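PDB 3QSJ: NUDIX hydrolase from Alicyclobacillus acidocaldarius subsp. acidocaldarius, which probably hydrolyses acid anhydride bonds in phosphorus-containing compounds, using divalent metal ions such as magnesium or manganese, and is seen here with calcium. Local coordinates for residues 11-16 against 81-86; 15-20 against 177-182; 42-47 against 201-206; 70-75 against 136-141. One frame throughout, in Å; residues are numbered along the deposited sequence. Where two conformers were deposited one is given.

Interaction 1: residues 11-16 against 81-86. With CA (calcium ion), chain B.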
loop_
_atom_site.group_PDB
_atom_site.type_symbol
_atom_site.label_atom_id
_atom_site.label_comp_id
_atom_site.label_asym_id
_atom_site.label_seq_id
_atom_site.Cartn_x
_atom_site.Cartn_y
_atom_site.Cartn_z
ATOM N N ALA A 11 -5.821 4.544 2.798
ATOM C CA ALA A 11 -4.674 3.789 3.321
ATOM C C ALA A 11 -3.762 3.474 2.216
ATOM O O ALA A 11 -4.155 3.382 1.031
ATOM C CB ALA A 11 -5.118 2.486 3.987
ATOM N N THR A 12 -2.504 3.330 2.593
ATOM C CA THR A 12 -1.410 3.100 1.669
ATOM C C THR A 12 -0.535 1.969 2.180
ATOM O O THR A 12 -0.249 1.907 3.376
ATOM C CB THR A 12 -0.603 4.409 1.538
ATOM O OG1 THR A 12 -1.474 5.410 1.005
ATOM C CG2 THR A 12 0.514 4.260 0.537
ATOM N N LEU A 13 -0.005 1.170 1.241
ATOM C CA LEU A 13 0.858 0.037 1.591
ATOM C C LEU A 13 2.243 0.270 1.064
ATOM O O LEU A 13 2.456 0.488 -0.135
ATOM C CB LEU A 13 0.318 -1.297 1.033
ATOM C CG LEU A 13 0.965 -2.552 1.639
ATOM C CD1 LEU A 13 0.788 -2.560 3.169
ATOM C CD2 LEU A 13 0.367 -3.821 0.960
ATOM N N VAL A 14 3.231 0.141 1.975
ATOM C CA VAL A 14 4.634 0.356 1.655
ATOM C C VAL A 14 5.198 -1.053 1.657
ATOM O O VAL A 14 5.382 -1.651 2.742
ATOM C CB VAL A 14 5.301 1.269 2.713
ATOM C CG1 VAL A 14 6.776 1.540 2.351
ATOM C CG2 VAL A 14 4.526 2.589 2.866
ATOM N N VAL A 15 5.441 -1.587 0.459
ATOM C CA VAL A 15 5.920 -2.982 0.314
ATOM C C VAL A 15 7.413 -2.912 0.069
ATOM O O VAL A 15 7.865 -2.328 -0.928
ATOM C CB VAL A 15 5.179 -3.696 -0.849
ATOM C CG1 VAL A 15 5.566 -5.181 -0.903
ATOM C CG2 VAL A 15 3.651 -3.539 -0.717
ATOM N N ILE A 16 8.178 -3.530 0.947
ATOM C CA ILE A 16 9.645 -3.479 0.852
ATOM C C ILE A 16 10.366 -4.801 0.773
ATOM O O ILE A 16 9.797 -5.848 1.050
ATOM C CB ILE A 16 10.205 -2.729 2.105
ATOM C CG1 ILE A 16 9.991 -3.555 3.427
ATOM C CG2 ILE A 16 9.683 -1.297 2.182
ATOM C CD1 ILE A 16 10.717 -2.910 4.706
ATOM N N ARG A 81 -6.068 -4.284 -0.384
ATOM C CA ARG A 81 -6.960 -4.355 -1.548
ATOM C C ARG A 81 -6.472 -3.447 -2.701
ATOM O O ARG A 81 -6.502 -3.860 -3.857
ATOM C CB ARG A 81 -8.412 -3.958 -1.164
ATOM C CG ARG A 81 -9.360 -3.847 -2.417
ATOM C CD ARG A 81 -10.807 -3.412 -2.063
ATOM N NE ARG A 81 -10.816 -2.208 -1.211
ATOM C CZ ARG A 81 -10.533 -0.974 -1.616
ATOM N NH1 ARG A 81 -10.235 -0.731 -2.904
ATOM N NH2 ARG A 81 -10.549 0.036 -0.745
ATOM N N GLU A 82 -6.129 -2.197 -2.370
ATOM C CA GLU A 82 -5.699 -1.169 -3.334
ATOM C C GLU A 82 -4.403 -1.638 -4.002
ATOM O O GLU A 82 -4.235 -1.491 -5.221
ATOM C CB GLU A 82 -5.484 0.154 -2.595
ATOM C CG GLU A 82 -6.792 0.825 -2.185
ATOM C CD GLU A 82 -7.588 1.495 -3.304
ATOM O OE1 GLU A 82 -6.971 1.858 -4.334
ATOM O OE2 GLU A 82 -8.799 1.757 -3.111
ATOM N N THR A 83 -3.528 -2.315 -3.223
ATOM C CA THR A 83 -2.291 -2.851 -3.759
ATOM C C THR A 83 -2.598 -3.955 -4.805
ATOM O O THR A 83 -1.964 -3.998 -5.864
ATOM C CB THR A 83 -1.393 -3.380 -2.618
ATOM O OG1 THR A 83 -1.075 -2.263 -1.761
ATOM C CG2 THR A 83 -0.099 -3.979 -3.146
ATOM N N ALA A 84 -3.572 -4.842 -4.508
ATOM C CA ALA A 84 -3.899 -5.938 -5.434
ATOM C C ALA A 84 -4.420 -5.318 -6.720
ATOM O O ALA A 84 -4.063 -5.753 -7.828
ATOM C CB ALA A 84 -4.962 -6.848 -4.797
ATOM N N GLU A 85 -5.248 -4.282 -6.583
ATOM C CA GLU A 85 -5.811 -3.639 -7.777
ATOM C C GLU A 85 -4.726 -3.017 -8.629
ATOM O O GLU A 85 -4.800 -3.087 -9.838
ATOM C CB GLU A 85 -6.783 -2.510 -7.372
ATOM C CG GLU A 85 -8.039 -3.018 -6.678
ATOM C CD GLU A 85 -8.909 -1.898 -6.138
ATOM O OE1 GLU A 85 -8.594 -0.721 -6.419
ATOM O OE2 GLU A 85 -9.887 -2.190 -5.418
ATOM N N GLU A 86 -3.745 -2.362 -7.986
ATOM C CA GLU A 86 -2.754 -1.577 -8.711
ATOM C C GLU A 86 -1.622 -2.390 -9.300
ATOM O O GLU A 86 -1.221 -2.121 -10.439
ATOM C CB GLU A 86 -2.233 -0.483 -7.744
ATOM C CG GLU A 86 -3.275 0.582 -7.499
ATOM C CD GLU A 86 -2.741 1.680 -6.608
ATOM O OE1 GLU A 86 -1.616 2.162 -6.869
ATOM O OE2 GLU A 86 -3.489 2.101 -5.699
HETATM CA CA CA B . -5.516 3.074 -5.738
HETATM O O HOH W 1 -6.572 1.258 -7.061
HETATM O O HOH W 2 -7.405 4.431 -5.828
#
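This is a small, buried packing contact deep in the chain, where Leu13 on strand 7-18 of the mixed sheet meets Thr83 on helix 72-87. The two side chains cross at about a right angle. Leu13 CB lies 3.3 Å from Thr83 OG1, and Leu13 CD2 settles against the same hydroxyl at 3.5 Å. That oxygen is no loose polar atom in an apolar place: it is hydrogen-bonded to Ala79 O one turn back in the helix, as its position beside the backbone N (chi1 -62°) allows. The same torsion leaves Thr83 CG2 near Leu13 CD2, with Val15 CG2 4.5 Å from Thr83 CG2. Pro45 and Leu91 add to the apolar surroundings.

Pressed against the sheet through Thr83, the helix presents its acidic residues to the calcium ion. Glu82 bends at chi2 (-75°) and binds the metal through OE1 at 2.4 Å, whereas Glu86, extended beyond CG, binds through OE2 at 2.2 Å; Gly46 O is a further protein ligand. Water 1, also a ligand of calcium, donates to Glu85 OE1. Arg81 NH1 holds two carboxylates at once, reaching Glu82 OE2 and Glu85 OE2 at 2.9 Å each. Glu85 OE2 lies in the guanidinium plane, and both oxygens are approached from above their carboxylate planes. Arg81 thereby ties a first-shell ligand to its second-shell neighbour. The sequence from Arg81 to Glu86, Arg-Glu-Thr-Ala-Glu-Glu, matches the REUXEE core of the Nudix box, the loop-helix-loop motif that carries the metal site of Nudix hydrolases, with Thr83 at the usually aliphatic U position.

Interaction 2: residues 15-20 against 177-182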
loop_
_atom_site.group_PDB
_atom_site.type_symbol
_atom_site.label_atom_id
_atom_site.label_comp_id
_atom_site.label_asym_id
_atom_site.label_seq_id
_atom_site.Cartn_x
_atom_site.Cartn_y
_atom_site.Cartn_z
ATOM N N VAL A 15 5.441 -1.587 0.459
ATOM C CA VAL A 15 5.920 -2.982 0.314
ATOM C C VAL A 15 7.413 -2.912 0.069
ATOM O O VAL A 15 7.865 -2.328 -0.928
ATOM C CB VAL A 15 5.179 -3.696 -0.849
ATOM C CG1 VAL A 15 5.566 -5.181 -0.903
ATOM C CG2 VAL A 15 3.651 -3.539 -0.717
ATOM N N ILE A 16 8.178 -3.530 0.947
ATOM C CA ILE A 16 9.645 -3.479 0.852
ATOM C C ILE A 16 10.366 -4.801 0.773
ATOM O O ILE A 16 9.797 -5.848 1.050
ATOM C CB ILE A 16 10.205 -2.729 2.105
ATOM C CG1 ILE A 16 9.991 -3.555 3.427
ATOM C CG2 ILE A 16 9.683 -1.297 2.182
ATOM C CD1 ILE A 16 10.717 -2.910 4.706
ATOM N N ARG A 17 11.635 -4.749 0.356
ATOM C CA ARG A 17 12.446 -5.964 0.373
ATOM C C ARG A 17 13.919 -5.523 0.600
ATOM O O ARG A 17 14.261 -4.363 0.405
ATOM C CB ARG A 17 12.283 -6.728 -0.944
ATOM C CG ARG A 17 12.935 -5.988 -2.120
ATOM C CD ARG A 17 12.550 -6.640 -3.436
ATOM N NE ARG A 17 13.283 -6.052 -4.577
ATOM C CZ ARG A 17 13.082 -6.448 -5.824
ATOM N NH1 ARG A 17 12.200 -7.418 -6.086
ATOM N NH2 ARG A 17 13.769 -5.886 -6.830
ATOM N N ASP A 18 14.764 -6.449 1.007
ATOM C CA ASP A 18 16.194 -6.167 1.090
ATOM C C ASP A 18 16.713 -6.248 -0.338
ATOM O O ASP A 18 16.466 -7.256 -1.014
ATOM C CB ASP A 18 16.882 -7.213 1.954
ATOM C CG ASP A 18 16.629 -7.007 3.439
ATOM O OD1 ASP A 18 16.545 -5.808 3.889
ATOM O OD2 ASP A 18 16.528 -8.011 4.155
ATOM N N GLY A 19 17.357 -5.176 -0.810
ATOM C CA GLY A 19 17.788 -5.054 -2.195
ATOM C C GLY A 19 19.283 -5.068 -2.410
ATOM O O GLY A 19 20.062 -5.449 -1.517
ATOM N N ALA A 20 19.674 -4.660 -3.622
ATOM C CA ALA A 20 21.074 -4.546 -4.006
ATOM C C ALA A 20 21.819 -3.544 -3.116
ATOM O O ALA A 20 21.223 -2.550 -2.655
ATOM C CB ALA A 20 21.165 -4.091 -5.459
ATOM N N ALA A 177 5.271 1.194 -12.642
ATOM C CA ALA A 177 5.298 0.531 -11.335
ATOM C C ALA A 177 6.560 -0.264 -11.312
ATOM O O ALA A 177 6.866 -0.965 -12.291
ATOM C CB ALA A 177 4.110 -0.387 -11.175
ATOM N N LEU A 178 7.353 -0.109 -10.239
ATOM C CA LEU A 178 8.611 -0.808 -10.158
ATOM C C LEU A 178 9.156 -0.937 -8.753
ATOM O O LEU A 178 8.699 -0.238 -7.843
ATOM C CB LEU A 178 9.677 -0.217 -11.102
ATOM C CG LEU A 178 10.306 1.196 -10.895
ATOM C CD1 LEU A 178 9.488 2.152 -10.158
ATOM C CD2 LEU A 178 11.757 1.152 -10.506
ATOM N N TRP A 179 10.125 -1.854 -8.608
ATOM C CA TRP A 179 10.868 -1.995 -7.359
ATOM C C TRP A 179 12.038 -1.009 -7.452
ATOM O O TRP A 179 12.951 -1.164 -8.300
ATOM C CB TRP A 179 11.435 -3.417 -7.233
ATOM C CG TRP A 179 10.432 -4.410 -6.755
ATOM C CD1 TRP A 179 9.802 -5.386 -7.484
ATOM C CD2 TRP A 179 10.035 -4.600 -5.398
ATOM N NE1 TRP A 179 9.095 -6.225 -6.641
ATOM C CE2 TRP A 179 9.212 -5.754 -5.354
ATOM C CE3 TRP A 179 10.332 -3.923 -4.196
ATOM C CZ2 TRP A 179 8.663 -6.232 -4.157
ATOM C CZ3 TRP A 179 9.798 -4.421 -3.016
ATOM C CH2 TRP A 179 8.903 -5.505 -3.027
ATOM N N THR A 180 12.064 -0.033 -6.557
ATOM C CA THR A 180 13.172 0.911 -6.618
ATOM C C THR A 180 13.926 1.016 -5.302
ATOM O O THR A 180 13.295 0.981 -4.244
ATOM C CB THR A 180 12.659 2.334 -7.042
ATOM O OG1 THR A 180 13.779 3.216 -7.162
ATOM C CG2 THR A 180 11.665 2.919 -6.045
ATOM N N PRO A 181 15.258 1.172 -5.302
ATOM C CA PRO A 181 15.932 1.469 -4.027
ATOM C C PRO A 181 15.303 2.784 -3.505
ATOM O O PRO A 181 15.026 3.690 -4.306
ATOM C CB PRO A 181 17.383 1.704 -4.444
ATOM C CG PRO A 181 17.525 1.096 -5.743
ATOM C CD PRO A 181 16.216 1.174 -6.433
ATOM N N ALA A 182 14.997 2.861 -2.206
ATOM C CA ALA A 182 14.352 4.063 -1.602
ATOM C C ALA A 182 15.239 5.320 -1.746
ATOM O O ALA A 182 14.721 6.407 -2.002
ATOM C CB ALA A 182 14.015 3.791 -0.135
#
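Arg17 and Trp179 form a cation-pi stack between two strands of the mixed Nudix sheet, 7-18 and 174-181, both of which pair with strand 24-31. The strand axes here come no closer than 8.7 Å, so long side chains must span the gap. Along 177-182, Leu178 first anchors the backbone to Val28 of that shared neighbour. Trp179 follows with its CB toward strand 7-18. The Arg17 guanidinium lies flat on the indole, the planes only 8° apart, with Arg17 CZ 3.6 Å from the centroid of the five-membered ring. Arg17 CD sits over the six-membered ring as a CH-pi partner, 3.5 Å from its centroid. The chain is extended from CG to NE, which lets it lie along the indole. Polar ends are tied outside the stack: Arg17 NE to Glu25, and Trp179 NE1 to Gly165 O. At the far end of the indole, Trp179 CH2 meets Val15 CG1 at 4.0 Å, while Ile16 CA comes to the ring's edge in its plane. Thr180 points away from strand 7-18, and Pro181 takes the N-cap position of helix 182-190. There Thr180 OG1 donates to Pro181 O at 3.2 Å, tilted 32° out of the carbonyl plane.

Interaction 3: residues 42-47 against 201-206. With CA (calcium ion), chain B.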
loop_
_atom_site.group_PDB
_atom_site.type_symbol
_atom_site.label_atom_id
_atom_site.label_comp_id
_atom_site.label_asym_id
_atom_site.label_seq_id
_atom_site.Cartn_x
_atom_site.Cartn_y
_atom_site.Cartn_z
ATOM N N VAL A 42 4.554 10.377 -7.959
ATOM C CA VAL A 42 4.979 9.040 -7.565
ATOM C C VAL A 42 4.373 8.816 -6.182
ATOM O O VAL A 42 4.176 9.778 -5.421
ATOM C CB VAL A 42 6.517 8.828 -7.591
ATOM C CG1 VAL A 42 7.055 8.898 -9.037
ATOM C CG2 VAL A 42 7.254 9.829 -6.683
ATOM N N ALA A 43 4.026 7.560 -5.873
ATOM C CA ALA A 43 3.449 7.197 -4.600
ATOM C C ALA A 43 3.545 5.689 -4.376
ATOM O O ALA A 43 4.088 4.929 -5.177
ATOM C CB ALA A 43 1.968 7.627 -4.570
ATOM N N PHE A 44 2.984 5.275 -3.270
ATOM C CA PHE A 44 2.888 3.857 -3.012
ATOM C C PHE A 44 1.437 3.466 -3.346
ATOM O O PHE A 44 0.548 4.320 -3.360
ATOM C CB PHE A 44 3.166 3.553 -1.527
ATOM C CG PHE A 44 4.479 4.135 -1.036
ATOM C CD1 PHE A 44 5.699 3.696 -1.563
ATOM C CD2 PHE A 44 4.494 5.140 -0.068
ATOM C CE1 PHE A 44 6.900 4.283 -1.156
ATOM C CE2 PHE A 44 5.695 5.726 0.335
ATOM C CZ PHE A 44 6.886 5.310 -0.217
ATOM N N PRO A 45 1.159 2.177 -3.560
ATOM C CA PRO A 45 -0.226 1.760 -3.827
ATOM C C PRO A 45 -1.133 2.111 -2.665
ATOM O O PRO A 45 -0.706 2.050 -1.502
ATOM C CB PRO A 45 -0.106 0.213 -3.987
ATOM C CG PRO A 45 1.318 0.003 -4.455
ATOM C CD PRO A 45 2.098 1.028 -3.603
ATOM N N GLY A 46 -2.352 2.525 -2.964
ATOM C CA GLY A 46 -3.269 2.911 -1.887
ATOM C C GLY A 46 -4.535 3.537 -2.401
ATOM O O GLY A 46 -4.750 3.625 -3.615
ATOM N N GLY A 47 -5.388 3.969 -1.503
ATOM C CA GLY A 47 -6.605 4.622 -1.959
ATOM C C GLY A 47 -7.629 4.688 -0.862
ATOM O O GLY A 47 -7.365 4.337 0.292
ATOM N N ILE A 201 7.660 11.241 0.851
ATOM C CA ILE A 201 9.050 11.610 1.075
ATOM C C ILE A 201 9.480 11.101 2.478
ATOM O O ILE A 201 10.547 10.517 2.632
ATOM C CB ILE A 201 9.232 13.136 0.913
ATOM C CG1 ILE A 201 8.814 13.572 -0.509
ATOM C CG2 ILE A 201 10.661 13.570 1.242
ATOM C CD1 ILE A 201 8.752 15.189 -0.750
ATOM N N ALA A 202 8.640 11.341 3.482
ATOM C CA ALA A 202 8.971 10.994 4.868
ATOM C C ALA A 202 9.108 9.459 5.009
ATOM O O ALA A 202 10.025 8.997 5.692
ATOM C CB ALA A 202 7.930 11.591 5.811
ATOM N N VAL A 203 8.326 8.664 4.246
ATOM C CA VAL A 203 8.515 7.199 4.277
ATOM C C VAL A 203 9.847 6.828 3.639
ATOM O O VAL A 203 10.589 6.025 4.196
ATOM C CB VAL A 203 7.360 6.427 3.572
ATOM C CG1 VAL A 203 7.692 4.911 3.410
ATOM C CG2 VAL A 203 6.039 6.610 4.339
ATOM N N LEU A 204 10.164 7.414 2.468
ATOM C CA LEU A 204 11.441 7.125 1.796
ATOM C C LEU A 204 12.650 7.460 2.650
ATOM O O LEU A 204 13.565 6.645 2.749
ATOM C CB LEU A 204 11.514 7.808 0.446
ATOM C CG LEU A 204 10.429 7.406 -0.543
ATOM C CD1 LEU A 204 10.395 8.427 -1.663
ATOM C CD2 LEU A 204 10.638 5.942 -1.094
ATOM N N LYS A 205 12.625 8.603 3.346
ATOM C CA LYS A 205 13.727 8.977 4.242
ATOM C C LYS A 205 13.847 7.959 5.389
ATOM O O LYS A 205 14.980 7.610 5.774
ATOM C CB LYS A 205 13.518 10.373 4.856
ATOM C CG LYS A 205 13.609 11.528 3.895
ATOM C CD LYS A 205 13.348 12.845 4.658
ATOM C CE LYS A 205 13.410 14.050 3.754
ATOM N NZ LYS A 205 12.624 15.186 4.294
ATOM N N ALA A 206 12.687 7.464 5.920
ATOM C CA ALA A 206 12.681 6.480 7.032
ATOM C C ALA A 206 13.313 5.199 6.545
ATOM O O ALA A 206 14.127 4.617 7.238
ATOM C CB ALA A 206 11.254 6.205 7.525
HETATM CA CA CA B . -5.516 3.074 -5.738
HETATM O O HOH W 2 -7.405 4.431 -5.828
HETATM O O HOH W 1 -6.572 1.258 -7.061
#
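One aromatic ring makes all the contact on its side here: Phe44 reaches Val203 and Leu204 of helix 198-209, while two residues further along the same segment the backbone turns to the calcium site. The outer rim of the Phe44 ring abuts both helix residues. Phe44 CE2 lies 3.7 Å from Val203 CB, and Phe44 CZ is equally close to Val203 CG1. Leu204 slides past the ring from the opposite direction, its CD2 near the ring plane at the edge, 3.9 Å from Phe44 CZ. Leu204 CB does not point at Phe44; it is the branch end CD2 that closes the approach. Val26, Val28, Val14 and Thr12 also touch the ring, and the contact between the two segments is apolar.

Gly46 O binds calcium at 2.3 Å, sharing the ion with Glu82 and Glu86. Val203 also touches Val14, whose CB points away from helix 72-87, whereas the neighbouring Leu13 faces that helix and meets Thr83. Helix 198-209 therefore packs on the sheet face opposite helix 72-87, the alpha-beta-alpha sandwich of the Nudix fold, and strand 42-48 joins that hydrophobic layer to the metal site.

Interaction 4: residues 70-75 against 136-141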
loop_
_atom_site.group_PDB
_atom_site.type_symbol
_atom_site.label_atom_id
_atom_site.label_comp_id
_atom_site.label_asym_id
_atom_site.label_seq_id
_atom_site.Cartn_x
_atom_site.Cartn_y
_atom_site.Cartn_z
ATOM N N ASP A 70 -9.330 1.348 16.509
ATOM C CA ASP A 70 -10.252 0.289 16.099
ATOM C C ASP A 70 -10.403 0.125 14.625
ATOM O O ASP A 70 -10.763 -0.974 14.165
ATOM C CB ASP A 70 -11.610 0.418 16.788
ATOM C CG ASP A 70 -11.535 0.193 18.309
ATOM O OD1 ASP A 70 -10.654 -0.593 18.761
ATOM O OD2 ASP A 70 -12.357 0.779 19.030
ATOM N N ASP A 71 -10.094 1.203 13.859
ATOM C CA ASP A 71 -10.179 1.134 12.400
ATOM C C ASP A 71 -8.877 0.678 11.697
ATOM O O ASP A 71 -8.872 0.517 10.492
ATOM C CB ASP A 71 -10.687 2.474 11.851
ATOM C CG ASP A 71 -9.794 3.665 12.155
ATOM O OD1 ASP A 71 -8.898 3.536 13.038
ATOM O OD2 ASP A 71 -9.940 4.708 11.464
ATOM N N ASP A 72 -7.808 0.390 12.449
ATOM C CA ASP A 72 -6.548 -0.074 11.838
ATOM C C ASP A 72 -6.721 -1.369 11.055
ATOM O O ASP A 72 -6.227 -1.451 9.933
ATOM C CB ASP A 72 -5.414 -0.172 12.880
ATOM C CG ASP A 72 -4.750 1.172 13.087
ATOM O OD1 ASP A 72 -4.631 1.960 12.076
ATOM O OD2 ASP A 72 -4.337 1.460 14.244
ATOM N N PRO A 73 -7.479 -2.381 11.551
ATOM C CA PRO A 73 -7.640 -3.622 10.741
ATOM C C PRO A 73 -8.347 -3.317 9.437
ATOM O O PRO A 73 -7.882 -3.786 8.413
ATOM C CB PRO A 73 -8.512 -4.533 11.631
ATOM C CG PRO A 73 -8.084 -4.114 13.071
ATOM C CD PRO A 73 -8.007 -2.566 12.934
ATOM N N ALA A 74 -9.442 -2.545 9.452
ATOM C CA ALA A 74 -10.135 -2.230 8.183
ATOM C C ALA A 74 -9.213 -1.467 7.247
ATOM O O ALA A 74 -9.202 -1.755 6.058
ATOM C CB ALA A 74 -11.392 -1.395 8.427
ATOM N N LEU A 75 -8.473 -0.466 7.751
ATOM C CA LEU A 75 -7.576 0.328 6.868
ATOM C C LEU A 75 -6.400 -0.512 6.321
ATOM O O LEU A 75 -5.968 -0.289 5.186
ATOM C CB LEU A 75 -7.127 1.628 7.607
ATOM C CG LEU A 75 -8.322 2.602 7.652
ATOM C CD1 LEU A 75 -8.073 3.742 8.580
ATOM C CD2 LEU A 75 -8.604 3.182 6.254
ATOM N N LEU A 136 1.437 -6.928 8.605
ATOM C CA LEU A 136 1.550 -5.460 8.358
ATOM C C LEU A 136 1.859 -4.710 9.611
ATOM O O LEU A 136 1.390 -5.126 10.690
ATOM C CB LEU A 136 0.221 -4.875 7.805
ATOM C CG LEU A 136 0.110 -4.924 6.261
ATOM C CD1 LEU A 136 0.144 -6.417 5.714
ATOM C CD2 LEU A 136 -1.264 -4.369 5.889
ATOM N N ARG A 137 2.649 -3.652 9.482
ATOM C CA ARG A 137 2.971 -2.791 10.578
ATOM C C ARG A 137 2.368 -1.409 10.296
ATOM O O ARG A 137 2.632 -0.820 9.242
ATOM C CB ARG A 137 4.502 -2.700 10.745
ATOM C CG ARG A 137 4.954 -1.750 11.828
ATOM C CD ARG A 137 6.473 -1.458 11.755
ATOM N NE ARG A 137 6.873 -0.594 12.870
ATOM C CZ ARG A 137 7.206 -1.031 14.082
ATOM N NH1 ARG A 137 7.209 -2.336 14.349
ATOM N NH2 ARG A 137 7.487 -0.155 15.067
ATOM N N ARG A 138 1.601 -0.856 11.238
ATOM C CA ARG A 138 1.157 0.533 11.107
ATOM C C ARG A 138 2.395 1.399 11.291
ATOM O O ARG A 138 3.077 1.290 12.326
ATOM C CB ARG A 138 0.081 0.859 12.166
ATOM C CG ARG A 138 -0.210 2.317 12.168
ATOM C CD ARG A 138 -1.378 2.737 13.053
ATOM N NE ARG A 138 -1.338 4.180 13.288
ATOM C CZ ARG A 138 -2.358 4.865 13.817
ATOM N NH1 ARG A 138 -3.512 4.247 14.109
ATOM N NH2 ARG A 138 -2.246 6.168 14.039
ATOM N N ILE A 139 2.689 2.283 10.281
ATOM C CA ILE A 139 3.852 3.162 10.407
ATOM C C ILE A 139 3.513 4.646 10.430
ATOM O O ILE A 139 4.389 5.475 10.652
ATOM C CB ILE A 139 4.907 2.844 9.341
ATOM C CG1 ILE A 139 4.285 3.026 7.915
ATOM C CG2 ILE A 139 5.421 1.415 9.567
ATOM C CD1 ILE A 139 5.357 2.892 6.770
ATOM N N GLY A 140 2.264 4.992 10.157
ATOM C CA GLY A 140 1.942 6.402 10.256
ATOM C C GLY A 140 0.510 6.734 9.960
ATOM O O GLY A 140 -0.239 5.892 9.453
ATOM N N ARG A 141 0.148 7.996 10.223
ATOM C CA ARG A 141 -1.182 8.473 9.851
ATOM C C ARG A 141 -1.008 9.936 9.507
ATOM O O ARG A 141 -0.352 10.674 10.262
ATOM C CB ARG A 141 -2.164 8.304 11.004
ATOM C CG ARG A 141 -3.581 8.750 10.677
ATOM C CD ARG A 141 -4.453 8.644 11.938
ATOM N NE ARG A 141 -5.812 9.123 11.639
ATOM C CZ ARG A 141 -6.861 9.010 12.445
ATOM N NH1 ARG A 141 -6.716 8.512 13.679
ATOM N NH2 ARG A 141 -8.072 9.408 12.032
#
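Arg138, on strand 137-143, crosses to Asp72 in the first turn of helix 72-87 and forms a salt bridge there. From CB its chain runs out extended, CG anti to the backbone N (chi1 171°) and the later torsions nearly straight as far as NE, which carries CD and then NH1 to the carboxylate. Arg138 CD is the first atom to arrive, lying beside both carboxylate oxygens, 3.4 Å from Asp72 OD2 and 3.5 Å from Asp72 OD1. NE passes both oxygens at a greater distance. At the tip Arg138 NH1 donates to Asp72 OD2 over 2.9 Å with an N-H...O angle of 155°. The acceptor lies in the guanidinium plane and uses its syn lone pair, yet the two flat groups stand 79° apart, so this is a single-pronged grip by one nitrogen.

Both partners have other charges to serve. Arg138 NH1 also bridges to Asp69, while Asp72 OD1 pairs with Arg155 and OD2 accepts the backbone N-H groups of Glu68 and Asp69. Just beyond, Ile139 and Gly140 form a classic beta bulge opposite Phe156. With two arginines and two amides around it, the buried carboxylate of Asp72 would be expected to remain ionised.

Overall arrangement
Interactions 1 and 3 are buried and lie against the two faces of one sheet; their strands, 7-18 and 42-48, are joined by backbone pairs such as Leu13 N with Pro45 O at 3.0 Å. Gly46 of strand 42-48 and the helix of interaction 1 bind the calcium, together with waters. Interaction 1 packs Leu13 on Thr83 and interaction 3 is apolar, whereas interaction 2, farther along strand 7-18 and about 14 Å from interaction 1 between centres, adds a cation-pi stack. Interaction 4 uses helix 72-87 again, at its other end and away from the metal, in a partly buried ionic contact. It touches interaction 1 through packing alone, with Leu136 CD2 3.9 Å from Leu13 CD1.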